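Local coordinates for peroxisomal membrane protein LPX1 (Saccharomyces cerevisiae, PDB 2Y6U), which hydrolyses acyl esters as a peroxisomal enzyme with esterase, lipase and phospholipase A activity, at residues Arg30-Tyr35 / Arg105-Thr110; Pro18-Ser23 / Asn111-Asp116; Phe57-Gly62 / Ile92-His97. All blocks are in the same frame, centred on the assembly; numbering follows the deposited sequence.

From the N terminus, the chain leaves strand 6-11 and enters a long loop that supplies the first halves of two contacts: residues 18-23 for interaction 2 and 30-35 for interaction 1. After strand 35-40 it runs through strand 51-58 into the first half of interaction 3 and, after a connection, through the parallel neighbour strand 84-92, closing that loop at 92-97. Helix 98-103 follows, then 105-110 closes interaction 1 and 111-116 closes interaction 2. The three loops therefore nest without crossing, interaction 3 innermost. Interactions 1 and 2 tie the N-terminal loop to the connection between helices 98-103 and 114-125; interaction 3 joins the ends of strands 51-58 and 84-92.

Interaction 1. Residues Arg30-Tyr35 / Arg105-Thr110; sequences RLELTY and RGRLGT
Arg107 makes most of this contact, and Leu31 is the first side chain it meets. CB of Arg107 lies 3.4 Å from CD2 of Leu31, and the two side chains slide past each other in opposite directions. The arginine is extended from CG to NE, with chi2 and chi3 both anti, and runs past the backbone of Arg30, whose O sits 3.4 Å from CD of Arg107, to Glu32. There the guanidinium and carboxylate planes stand 49° apart, and only OE1 of Glu32 bonds Arg107. NH1 of Arg107 donates to OE1 of Glu32 over 2.8 Å, nearly straight at 166°; OE1 lies in the guanidinium plane, while NH1 comes to the anti side of OE1, tilted out of the carboxylate plane. A weak second bond runs from NH2 of Arg107 to the same OE1, 3.4 Å away. OE2 of Glu32 has its own salt bridge with Arg103, so the carboxylate spans two arginines and is likely to stay ionised, while NH1 of Arg107 also donates to OD1 of Asn104. In the alpha/beta-hydrolase fold this joins the loop entering strand 35-40, near the antiparallel edge of the central sheet, to the turn after helix 98-103. An alanine here would keep the CB contact with Leu31 but would probably cost OE1 of Glu32 this charged partner and OD1 of Asn104 this donor. One residue on, Leu108 crosses Leu31 at about a right angle: its CD2 is 3.8 Å from CD2 of Leu31 and 3.9 Å from CD1 of Leu31. Arg19 and Thr24 pack on Leu31 as well. Beyond them Thr110 packs against Ala370 of the second subunit, and on the facing segment NH2 of Arg30 reaches O of Gly130 of that subunit.

Interaction 2. Residues Pro18-Ser23 / Asn111-Asp116; sequences PRAPQS and NFNWID
Asn111 and Asp116 hold the loop 18-23 at two places, at the start of helix 114-125 in this alpha/beta hydrolase. The helix is N-capped by Asn113, and the facing loop folds into a type II beta turn from Ala20 to Ser23. With CG anti to the backbone N (chi1 -177°), the side chain of Asn111 lies beside Pro21 and points the same way. Its ND2 donates to O of Pro21 over 2.7 Å, in the carbonyl plane but somewhat bent, at 141°. One residue further along the loop, O of Gln22 accepts from the backbone N of Asn111 (2.9 Å).

Asp116 works from inside the first helical turn. The N-H of Ala20 points straight at OD2 of Asp116, 2.8 Å away at 177°, reaching that oxygen on its syn side. OD1 of Asp116 pairs with Arg119, which would help keep the carboxylate charged. Between the two polar grips sits the methyl of Ala20, with CB 3.5 Å from ND2 of Asn111 and 3.9 Å from CB of Asn113.

Arg19 lies alongside Asp116. Its guanidinium lays one face over CB of Asp116, offset toward the rim, and its NH2 forms a salt bridge with Asp120. Asn160 of the second subunit packs on Asp116 and Pro21. A single water joins both segments: it accepts from N of Asn113 and donates to OG of Ser23 (2.8 Å) and to OD2 of Asp116 (2.7 Å).

Interaction 3. Residues Phe57-Gly62 / Ile92-His97; sequences FLHGSG and IDQVNH
The backbone N of Gln94 donates to NE2 of His59 across 3.1 Å in an almost perfectly straight bond, 177°, with the nitrogen close to the plane of the ring. A second histidine answers from the other segment: NE2 of His97 accepts from N of Gly62 (2.9 Å), again in the plane of the ring. These bonds join two loops of the alpha/beta-hydrolase core, each following a parallel strand of the central sheet. The His-Gly loop after strand 51-58 often helps form the oxyanion hole in relatives. Here N of Ser61 bonds to OG of Ser145, which probably lies in the nucleophile elbow.

His59 is locked by its other nitrogen as well, ND1 donating to O of Gly60 over 2.8 Å. With NE2 accepting and ND1 donating, the ring's rotation is fixed. Its bond from CA to CB points toward 92-97, and CG takes the crowded position between backbone N and carbonyl carbon (chi1 63°). ND1 of His97 gives a weak bond to OD1 of Asn96.

The two rings meet obliquely, planes 41° apart and centroids 4.6 Å from each other. CE1 of His59 sits over one face of the His97 ring, offset toward the rim, 3.3 Å from CG of His97. At the edge of the His59 ring, CD2 lies 3.1 Å from O of Ile92. CB and CG of Gln94 pack against NE2 and CE1 of His59, and Met146 of helix 146-157 packs against both histidines.

Further back, Leu58 and Ile92 lie side by side, packed against Val121 and Ile124 of helix 114-125 respectively. Where the strands part, one water bridges them, accepting from N of His59 and donating to O of Phe57 and, at 2.8 Å, to O of Ile92.

Interaction 1. Residues Arg30-Tyr35 / Arg105-Thr110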
loop_
_atom_site.group_PDB
_atom_site.type_symbol
_atom_site.label_atom_id
_atom_site.label_comp_id
_atom_site.label_asym_id
_atom_site.label_seq_id
_atom_site.Cartn_x
_atom_site.Cartn_y
_atom_site.Cartn_z
ATOM N N ARG A 30 -16.575 6.498 8.072
ATOM C CA ARG A 30 -15.287 6.720 7.395
ATOM C C ARG A 30 -14.492 7.582 8.351
ATOM O O ARG A 30 -14.954 8.635 8.807
ATOM C CB ARG A 30 -15.443 7.460 6.057
ATOM C CG ARG A 30 -16.098 6.659 4.992
ATOM C CD ARG A 30 -15.272 5.439 4.557
ATOM N NE ARG A 30 -15.940 4.655 3.489
ATOM C CZ ARG A 30 -16.730 3.624 3.667
ATOM N NH1 ARG A 30 -17.057 3.193 4.887
ATOM N NH2 ARG A 30 -17.197 2.988 2.612
ATOM N N LEU A 31 -13.290 7.167 8.612
ATOM C CA LEU A 31 -12.412 7.913 9.495
ATOM C C LEU A 31 -11.652 9.005 8.777
ATOM O O LEU A 31 -11.493 9.025 7.543
ATOM C CB LEU A 31 -11.426 6.928 10.183
ATOM C CG LEU A 31 -12.076 5.778 10.995
ATOM C CD1 LEU A 31 -10.882 4.837 11.527
ATOM C CD2 LEU A 31 -13.018 6.314 12.130
ATOM N N GLU A 32 -11.210 9.946 9.585
ATOM C CA GLU A 32 -10.378 11.072 9.136
ATOM C C GLU A 32 -9.065 11.030 9.886
ATOM O O GLU A 32 -8.935 10.497 11.029
ATOM C CB GLU A 32 -11.087 12.400 9.449
ATOM C CG GLU A 32 -12.298 12.594 8.503
ATOM C CD GLU A 32 -13.138 13.780 8.840
ATOM O OE1 GLU A 32 -13.758 13.768 9.888
ATOM O OE2 GLU A 32 -13.209 14.693 8.020
ATOM N N LEU A 33 -8.142 11.779 9.313
ATOM C CA LEU A 33 -6.832 12.055 9.896
ATOM C C LEU A 33 -6.559 13.527 9.975
ATOM O O LEU A 33 -6.907 14.225 9.056
ATOM C CB LEU A 33 -5.747 11.469 8.977
ATOM C CG LEU A 33 -5.722 9.945 8.747
ATOM C CD1 LEU A 33 -5.059 9.584 7.365
ATOM C CD2 LEU A 33 -5.058 9.408 10.038
ATOM N N THR A 34 -6.024 13.981 11.095
ATOM C CA THR A 34 -5.555 15.391 11.252
ATOM C C THR A 34 -4.062 15.355 11.450
ATOM O O THR A 34 -3.546 14.467 12.174
ATOM C CB THR A 34 -6.181 16.073 12.481
ATOM O OG1 THR A 34 -7.587 16.121 12.282
ATOM C CG2 THR A 34 -5.641 17.495 12.655
ATOM N N TYR A 35 -3.337 16.231 10.775
ATOM C CA TYR A 35 -1.913 16.273 10.910
ATOM C C TYR A 35 -1.454 17.718 10.796
ATOM O O TYR A 35 -2.158 18.564 10.243
ATOM C CB TYR A 35 -1.195 15.417 9.853
ATOM C CG TYR A 35 -1.517 15.777 8.414
ATOM C CD1 TYR A 35 -2.677 15.315 7.808
ATOM C CD2 TYR A 35 -0.648 16.541 7.633
ATOM C CE1 TYR A 35 -2.963 15.625 6.493
ATOM C CE2 TYR A 35 -0.916 16.819 6.324
ATOM C CZ TYR A 35 -2.072 16.377 5.763
ATOM O OH TYR A 35 -2.360 16.654 4.456
ATOM N N ARG A 105 -14.581 10.978 16.879
ATOM C CA ARG A 105 -15.462 10.638 17.998
ATOM C C ARG A 105 -16.717 9.945 17.548
ATOM O O ARG A 105 -17.480 10.449 16.719
ATOM C CB ARG A 105 -15.797 11.877 18.875
ATOM C CG ARG A 105 -14.516 12.394 19.566
ATOM C CD ARG A 105 -14.142 11.661 20.904
ATOM N NE ARG A 105 -13.610 12.541 21.986
ATOM C CZ ARG A 105 -12.333 12.551 22.438
ATOM N NH1 ARG A 105 -11.382 11.765 21.887
ATOM N NH2 ARG A 105 -12.000 13.383 23.445
ATOM N N GLY A 106 -16.980 8.778 18.147
ATOM C CA GLY A 106 -18.170 7.979 17.836
ATOM C C GLY A 106 -18.001 7.015 16.634
ATOM O O GLY A 106 -18.877 6.220 16.418
ATOM N N ARG A 107 -16.952 7.177 15.833
ATOM C CA ARG A 107 -16.710 6.343 14.663
ATOM C C ARG A 107 -15.777 5.180 14.876
ATOM O O ARG A 107 -15.782 4.252 14.057
ATOM C CB ARG A 107 -16.039 7.125 13.544
ATOM C CG ARG A 107 -16.818 8.331 13.060
ATOM C CD ARG A 107 -15.941 9.101 12.022
ATOM N NE ARG A 107 -16.655 10.351 11.656
ATOM C CZ ARG A 107 -16.021 11.435 11.197
ATOM N NH1 ARG A 107 -14.684 11.428 11.040
ATOM N NH2 ARG A 107 -16.718 12.532 10.934
ATOM N N LEU A 108 -14.956 5.247 15.925
ATOM C CA LEU A 108 -13.903 4.252 16.127
ATOM C C LEU A 108 -14.461 2.914 16.675
ATOM O O LEU A 108 -15.368 2.887 17.437
ATOM C CB LEU A 108 -12.852 4.793 17.070
ATOM C CG LEU A 108 -12.026 6.004 16.620
ATOM C CD1 LEU A 108 -11.253 6.578 17.854
ATOM C CD2 LEU A 108 -11.195 5.678 15.349
ATOM N N GLY A 109 -13.987 1.804 16.116
ATOM C CA GLY A 109 -14.271 0.445 16.630
ATOM C C GLY A 109 -13.123 -0.125 17.474
ATOM O O GLY A 109 -12.253 0.616 18.003
ATOM N N THR A 110 -13.178 -1.430 17.733
ATOM C CA THR A 110 -12.235 -2.092 18.652
ATOM C C THR A 110 -10.957 -2.573 17.932
ATOM O O THR A 110 -9.953 -2.872 18.577
ATOM C CB THR A 110 -12.880 -3.245 19.331
ATOM O OG1 THR A 110 -13.356 -4.149 18.324
ATOM C CG2 THR A 110 -14.094 -2.704 20.165
#

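Interaction 2. Residues Pro18-Ser23 / Asn111-Asp116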
loop_
_atom_site.group_PDB
_atom_site.type_symbol
_atom_site.label_atom_id
_atom_site.label_comp_id
_atom_site.label_asym_id
_atom_site.label_seq_id
_atom_site.Cartn_x
_atom_site.Cartn_y
_atom_site.Cartn_z
ATOM N N PRO A 18 -9.920 0.589 2.260
ATOM C CA PRO A 18 -10.572 -0.012 3.411
ATOM C C PRO A 18 -9.611 -0.334 4.514
ATOM O O PRO A 18 -8.420 -0.091 4.374
ATOM C CB PRO A 18 -11.234 -1.280 2.839
ATOM C CG PRO A 18 -10.357 -1.649 1.701
ATOM C CD PRO A 18 -9.788 -0.342 1.155
ATOM N N ARG A 19 -10.193 -0.825 5.602
ATOM C CA ARG A 19 -9.533 -1.032 6.874
ATOM C C ARG A 19 -9.906 -2.414 7.400
ATOM O O ARG A 19 -10.801 -3.062 6.890
ATOM C CB ARG A 19 -9.880 0.074 7.895
ATOM C CG ARG A 19 -9.716 1.517 7.299
ATOM C CD ARG A 19 -9.929 2.541 8.391
ATOM N NE ARG A 19 -8.858 2.650 9.380
ATOM C CZ ARG A 19 -7.710 3.340 9.175
ATOM N NH1 ARG A 19 -7.510 3.924 8.002
ATOM N NH2 ARG A 19 -6.833 3.529 10.159
ATOM N N ALA A 20 -9.173 -2.850 8.416
ATOM C CA ALA A 20 -9.460 -4.141 9.049
ATOM C C ALA A 20 -10.922 -4.106 9.557
ATOM O O ALA A 20 -11.475 -3.032 9.987
ATOM C CB ALA A 20 -8.487 -4.331 10.272
ATOM N N PRO A 21 -11.520 -5.291 9.623
ATOM C CA PRO A 21 -12.931 -5.353 10.139
ATOM C C PRO A 21 -13.003 -4.828 11.594
ATOM O O PRO A 21 -12.046 -4.966 12.354
ATOM C CB PRO A 21 -13.213 -6.890 10.138
ATOM C CG PRO A 21 -12.281 -7.485 9.236
ATOM C CD PRO A 21 -10.991 -6.633 9.293
ATOM N N GLN A 22 -14.067 -4.113 11.917
ATOM C CA GLN A 22 -14.253 -3.449 13.242
ATOM C C GLN A 22 -13.255 -2.355 13.552
ATOM O O GLN A 22 -13.103 -1.954 14.719
ATOM C CB GLN A 22 -14.342 -4.473 14.396
ATOM C CG GLN A 22 -15.655 -5.238 14.375
ATOM C CD GLN A 22 -15.741 -6.229 13.255
ATOM O OE1 GLN A 22 -14.850 -7.074 13.097
ATOM N NE2 GLN A 22 -16.833 -6.171 12.482
ATOM N N SER A 23 -12.655 -1.750 12.522
ATOM C CA SER A 23 -11.884 -0.506 12.668
ATOM C C SER A 23 -12.801 0.638 13.016
ATOM O O SER A 23 -12.402 1.618 13.684
ATOM C CB SER A 23 -11.133 -0.090 11.346
ATOM O OG SER A 23 -10.134 -1.042 11.114
ATOM N N ASN A 111 -10.947 -2.552 16.616
ATOM C CA ASN A 111 -9.811 -3.163 15.927
ATOM C C ASN A 111 -8.882 -2.039 15.380
ATOM O O ASN A 111 -9.101 -1.600 14.275
ATOM C CB ASN A 111 -10.375 -4.110 14.842
ATOM C CG ASN A 111 -9.245 -4.945 14.016
ATOM O OD1 ASN A 111 -8.123 -4.800 14.312
ATOM N ND2 ASN A 111 -9.665 -5.876 13.133
ATOM N N PHE A 112 -7.844 -1.636 16.109
ATOM C CA PHE A 112 -6.890 -0.725 15.545
ATOM C C PHE A 112 -5.640 -1.493 15.062
ATOM O O PHE A 112 -4.850 -2.055 15.862
ATOM C CB PHE A 112 -6.522 0.360 16.555
ATOM C CG PHE A 112 -5.475 1.267 16.074
ATOM C CD1 PHE A 112 -5.661 2.020 14.932
ATOM C CD2 PHE A 112 -4.255 1.304 16.692
ATOM C CE1 PHE A 112 -4.644 2.819 14.443
ATOM C CE2 PHE A 112 -3.288 2.188 16.264
ATOM C CZ PHE A 112 -3.429 2.884 15.177
ATOM N N ASN A 113 -5.523 -1.596 13.734
ATOM C CA ASN A 113 -4.527 -2.443 13.106
ATOM C C ASN A 113 -3.384 -1.462 12.715
ATOM O O ASN A 113 -3.575 -0.496 11.932
ATOM C CB ASN A 113 -5.168 -3.128 11.871
ATOM C CG ASN A 113 -4.175 -3.927 11.066
ATOM O OD1 ASN A 113 -3.156 -3.333 10.615
ATOM N ND2 ASN A 113 -4.466 -5.196 10.789
ATOM N N TRP A 114 -2.182 -1.672 13.217
ATOM C CA TRP A 114 -1.144 -0.642 13.065
ATOM C C TRP A 114 -0.734 -0.530 11.596
ATOM O O TRP A 114 -0.200 0.531 11.209
ATOM C CB TRP A 114 0.082 -0.975 13.904
ATOM C CG TRP A 114 -0.104 -0.935 15.367
ATOM C CD1 TRP A 114 -1.265 -0.643 16.059
ATOM C CD2 TRP A 114 0.893 -1.116 16.320
ATOM N NE1 TRP A 114 -1.049 -0.758 17.406
ATOM C CE2 TRP A 114 0.280 -0.949 17.613
ATOM C CE3 TRP A 114 2.254 -1.431 16.259
ATOM C CZ2 TRP A 114 0.986 -1.104 18.780
ATOM C CZ3 TRP A 114 2.972 -1.484 17.391
ATOM C CH2 TRP A 114 2.322 -1.402 18.692
ATOM N N ILE A 115 -0.954 -1.596 10.801
ATOM C CA ILE A 115 -0.656 -1.572 9.363
ATOM C C ILE A 115 -1.631 -0.619 8.624
ATOM O O ILE A 115 -1.233 0.124 7.724
ATOM C CB ILE A 115 -0.572 -2.905 8.735
ATOM C CG1 ILE A 115 0.486 -3.811 9.433
ATOM C CG2 ILE A 115 -0.190 -2.744 7.188
ATOM C CD1 ILE A 115 0.480 -5.246 9.008
ATOM N N ASP A 116 -2.894 -0.649 8.997
ATOM C CA ASP A 116 -3.888 0.380 8.526
ATOM C C ASP A 116 -3.341 1.784 8.862
ATOM O O ASP A 116 -3.393 2.699 8.028
ATOM C CB ASP A 116 -5.232 0.228 9.192
ATOM C CG ASP A 116 -5.976 -1.034 8.805
ATOM O OD1 ASP A 116 -5.514 -1.873 7.991
ATOM O OD2 ASP A 116 -7.088 -1.261 9.437
HETATM O O HOH W 1 -7.544 -0.565 11.968
#

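Interaction 3. Residues Phe57-Gly62 / Ile92-His97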
loop_
_atom_site.group_PDB
_atom_site.type_symbol
_atom_site.label_atom_id
_atom_site.label_comp_id
_atom_site.label_asym_id
_atom_site.label_seq_id
_atom_site.Cartn_x
_atom_site.Cartn_y
_atom_site.Cartn_z
ATOM N N PHE A 57 7.204 12.377 11.455
ATOM C CA PHE A 57 7.369 11.838 12.820
ATOM C C PHE A 57 6.065 11.150 13.250
ATOM O O PHE A 57 4.988 11.725 13.108
ATOM C CB PHE A 57 7.584 12.950 13.844
ATOM C CG PHE A 57 8.958 13.550 13.840
ATOM C CD1 PHE A 57 9.268 14.607 12.977
ATOM C CD2 PHE A 57 9.942 13.067 14.690
ATOM C CE1 PHE A 57 10.542 15.169 12.994
ATOM C CE2 PHE A 57 11.203 13.643 14.721
ATOM C CZ PHE A 57 11.496 14.690 13.848
ATOM N N LEU A 58 6.220 9.941 13.781
ATOM C CA LEU A 58 5.131 9.019 14.126
ATOM C C LEU A 58 5.181 8.709 15.609
ATOM O O LEU A 58 6.154 8.060 16.114
ATOM C CB LEU A 58 5.220 7.748 13.260
ATOM C CG LEU A 58 5.282 7.914 11.747
ATOM C CD1 LEU A 58 5.313 6.468 11.121
ATOM C CD2 LEU A 58 4.135 8.835 11.268
ATOM N N HIS A 59 4.202 9.208 16.346
ATOM C CA HIS A 59 4.164 9.033 17.776
ATOM C C HIS A 59 3.921 7.575 18.253
ATOM O O HIS A 59 3.448 6.714 17.508
ATOM C CB HIS A 59 3.026 9.903 18.401
ATOM C CG HIS A 59 1.648 9.482 17.922
ATOM N ND1 HIS A 59 1.009 8.347 18.403
ATOM C CD2 HIS A 59 0.814 10.032 17.007
ATOM C CE1 HIS A 59 -0.161 8.227 17.774
ATOM N NE2 HIS A 59 -0.292 9.223 16.913
ATOM N N GLY A 60 4.212 7.363 19.523
ATOM C CA GLY A 60 4.042 6.105 20.167
ATOM C C GLY A 60 2.582 5.900 20.596
ATOM O O GLY A 60 1.743 6.829 20.586
ATOM N N SER A 61 2.310 4.704 21.088
ATOM C CA SER A 61 0.976 4.304 21.550
ATOM C C SER A 61 0.596 5.220 22.701
ATOM O O SER A 61 1.411 5.396 23.634
ATOM C CB SER A 61 1.095 2.850 22.097
ATOM O OG SER A 61 1.303 1.994 21.007
ATOM N N GLY A 62 -0.644 5.717 22.688
ATOM C CA GLY A 62 -1.165 6.553 23.792
ATOM C C GLY A 62 -0.657 7.971 23.855
ATOM O O GLY A 62 -0.974 8.709 24.779
ATOM N N ILE A 92 1.979 13.652 12.566
ATOM C CA ILE A 92 0.710 12.983 12.287
ATOM C C ILE A 92 0.079 12.343 13.559
ATOM O O ILE A 92 0.758 11.694 14.339
ATOM C CB ILE A 92 0.952 11.876 11.227
ATOM C CG1 ILE A 92 1.404 12.494 9.918
ATOM C CG2 ILE A 92 -0.337 10.958 10.992
ATOM C CD1 ILE A 92 1.964 11.415 8.867
ATOM N N ASP A 93 -1.250 12.508 13.745
ATOM C CA ASP A 93 -1.979 11.769 14.783
ATOM C C ASP A 93 -2.709 10.607 14.140
ATOM O O ASP A 93 -3.503 10.748 13.182
ATOM C CB ASP A 93 -3.033 12.589 15.451
ATOM C CG ASP A 93 -2.499 13.508 16.528
ATOM O OD1 ASP A 93 -1.517 13.185 17.192
ATOM O OD2 ASP A 93 -3.130 14.562 16.720
ATOM N N GLN A 94 -2.427 9.420 14.641
ATOM C CA GLN A 94 -3.143 8.208 14.176
ATOM C C GLN A 94 -4.644 8.406 14.464
ATOM O O GLN A 94 -5.026 9.205 15.338
ATOM C CB GLN A 94 -2.626 7.031 14.957
ATOM C CG GLN A 94 -1.175 6.645 14.619
ATOM C CD GLN A 94 -1.082 6.207 13.164
ATOM O OE1 GLN A 94 -1.706 5.242 12.733
ATOM N NE2 GLN A 94 -0.272 6.908 12.404
ATOM N N VAL A 95 -5.505 7.626 13.779
ATOM C CA VAL A 95 -6.956 7.848 13.797
ATOM C C VAL A 95 -7.551 7.866 15.181
ATOM O O VAL A 95 -8.523 8.587 15.412
ATOM C CB VAL A 95 -7.751 6.800 12.932
ATOM C CG1 VAL A 95 -7.533 7.005 11.401
ATOM C CG2 VAL A 95 -7.467 5.369 13.410
ATOM N N ASN A 96 -6.976 7.077 16.107
ATOM C CA ASN A 96 -7.491 7.004 17.438
ATOM C C ASN A 96 -6.709 7.742 18.524
ATOM O O ASN A 96 -6.817 7.422 19.687
ATOM C CB ASN A 96 -7.703 5.496 17.775
ATOM C CG ASN A 96 -6.424 4.735 17.833
ATOM O OD1 ASN A 96 -5.423 5.187 17.308
ATOM N ND2 ASN A 96 -6.433 3.595 18.544
ATOM N N HIS A 97 -5.889 8.692 18.090
ATOM C CA HIS A 97 -5.058 9.539 18.942
ATOM C C HIS A 97 -5.293 11.057 18.682
ATOM O O HIS A 97 -5.607 11.437 17.571
ATOM C CB HIS A 97 -3.564 9.234 18.738
ATOM C CG HIS A 97 -3.142 7.883 19.257
ATOM N ND1 HIS A 97 -3.478 6.701 18.600
ATOM C CD2 HIS A 97 -2.333 7.532 20.292
ATOM C CE1 HIS A 97 -3.002 5.683 19.313
ATOM N NE2 HIS A 97 -2.235 6.155 20.281
HETATM O O HOH W 2 3.325 11.863 15.337
#